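Local coordinates for protein ferritin heavy chain (Trichoplusia ni, PDB 1Z6O) that oxidises ferrous iron and, assembled with light chains into a 24-subunit secreted shell, stores it as a soluble ferric mineral, at residues R124-K128 and V142-T146. Numbering follows the deposited sequence.
Sequences RNVIK and VDYLT
Both segments are single helical turns, with phi from -58° to -74° and psi from -31° to -49°, and each is closed by an i to i+4 bond: K128 N to R124 O at 3.0 Å and T146 N to V142 O at 2.9 Å. They belong to consecutive antiparallel helices, 105-132 and 139-168, of the ferritin four-helix bundle; their local axes run 167° apart and approach to 9.6 Å. I127 and V142 set the register, CA to CA 5.3 Å.

The interface is apolar packing, burying 226 Å² in total, of which I127 supplies 95 Å². With chi1 m and chi2 t, I127 leaves its backbone sideways yet reaches across: its CG2 meets V142 CG1 at 3.9 Å, and its CG1 lies 3.7 Å from L145 CB. L145, pointing toward the other helix in the mt rotamer, extends CD1 to within 3.5 Å of V126 CG1. V126 also touches S24, M25 and Q28 of helix 19-47, and L145 touches L74 of helix 54-80, so all four long helices converge here. The L145 side chain is about 10 Å from the bound Fe (III) ion, placing this packing near the ferroxidase site without coordinating metal. R124, directed away, hydrogen-bonds through NH1 to N137 O of a neighbouring heavy chain.

T146, chi1 m, returns OG1 to V142 O at 2.8 Å, and that same OG1 sits 3.4 Å from I127 CD1.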
# COMPACT_ATOMS: atom_id res chain seq x y z
N ARG M 124 -25.71 7.54 50.29
CA ARG M 124 -25.56 8.80 51.01
C ARG M 124 -25.43 8.50 52.52
O ARG M 124 -24.71 9.20 53.23
CB ARG M 124 -26.75 9.75 50.72
CG ARG M 124 -26.72 10.37 49.29
CD ARG M 124 -28.01 11.15 48.99
NE ARG M 124 -28.31 12.01 50.12
CZ ARG M 124 -27.74 13.19 50.34
NH1 ARG M 124 -26.87 13.70 49.47
NH2 ARG M 124 -27.96 13.81 51.49
N ASN M 125 -26.12 7.47 53.00
CA ASN M 125 -25.99 7.10 54.41
C ASN M 125 -24.63 6.47 54.72
O ASN M 125 -24.11 6.61 55.82
CB ASN M 125 -27.12 6.17 54.84
CG ASN M 125 -28.42 6.92 55.07
OD1 ASN M 125 -28.40 8.05 55.56
ND2 ASN M 125 -29.54 6.31 54.72
N VAL M 126 -24.03 5.77 53.75
CA VAL M 126 -22.69 5.21 53.97
C VAL M 126 -21.73 6.41 54.05
O VAL M 126 -20.82 6.46 54.89
CB VAL M 126 -22.24 4.30 52.79
CG1 VAL M 126 -20.80 3.79 53.04
CG2 VAL M 126 -23.21 3.11 52.65
N ILE M 127 -21.92 7.37 53.16
CA ILE M 127 -21.08 8.57 53.15
C ILE M 127 -21.16 9.27 54.52
O ILE M 127 -20.13 9.65 55.10
CB ILE M 127 -21.52 9.54 52.02
CG1 ILE M 127 -21.04 8.98 50.66
CG2 ILE M 127 -20.95 10.94 52.26
CD1 ILE M 127 -21.68 9.68 49.45
N LYS M 128 -22.37 9.44 55.04
CA LYS M 128 -22.54 10.08 56.35
C LYS M 128 -21.81 9.32 57.44
O LYS M 128 -21.11 9.92 58.27
CB LYS M 128 -24.02 10.17 56.75
CG LYS M 128 -24.89 11.02 55.86
CD LYS M 128 -26.28 11.18 56.48
CE LYS M 128 -27.26 11.81 55.49
NZ LYS M 128 -27.61 10.88 54.38
N VAL M 142 -15.17 8.58 51.27
CA VAL M 142 -16.30 9.49 51.06
C VAL M 142 -16.23 10.06 49.63
O VAL M 142 -17.23 10.11 48.90
CB VAL M 142 -16.28 10.63 52.10
CG1 VAL M 142 -17.22 11.78 51.68
CG2 VAL M 142 -16.70 10.05 53.48
N ASP M 143 -15.03 10.45 49.23
CA ASP M 143 -14.79 11.01 47.90
C ASP M 143 -15.07 9.98 46.81
O ASP M 143 -15.67 10.29 45.78
CB ASP M 143 -13.33 11.46 47.79
CG ASP M 143 -12.98 11.95 46.39
OD1 ASP M 143 -13.37 13.07 46.09
OD2 ASP M 143 -12.34 11.20 45.62
N TYR M 144 -14.65 8.74 47.04
CA TYR M 144 -14.87 7.66 46.08
C TYR M 144 -16.37 7.39 45.90
O TYR M 144 -16.87 7.26 44.77
CB TYR M 144 -14.17 6.40 46.57
CG TYR M 144 -14.33 5.21 45.65
CD1 TYR M 144 -13.88 5.26 44.33
CD2 TYR M 144 -14.90 4.03 46.11
CE1 TYR M 144 -13.99 4.16 43.48
CE2 TYR M 144 -15.01 2.91 45.27
CZ TYR M 144 -14.55 2.99 43.96
OH TYR M 144 -14.64 1.89 43.13
N LEU M 145 -17.10 7.28 47.01
CA LEU M 145 -18.53 7.03 46.93
C LEU M 145 -19.27 8.19 46.28
O LEU M 145 -20.25 8.00 45.56
CB LEU M 145 -19.11 6.80 48.33
CG LEU M 145 -18.62 5.52 49.02
CD1 LEU M 145 -19.08 5.48 50.47
CD2 LEU M 145 -19.13 4.29 48.26
N THR M 146 -18.81 9.40 46.54
CA THR M 146 -19.47 10.58 45.98
C THR M 146 -19.20 10.75 44.48
O THR M 146 -20.13 10.93 43.70
CB THR M 146 -19.02 11.86 46.71
OG1 THR M 146 -19.32 11.76 48.11
CG2 THR M 146 -19.75 13.08 46.14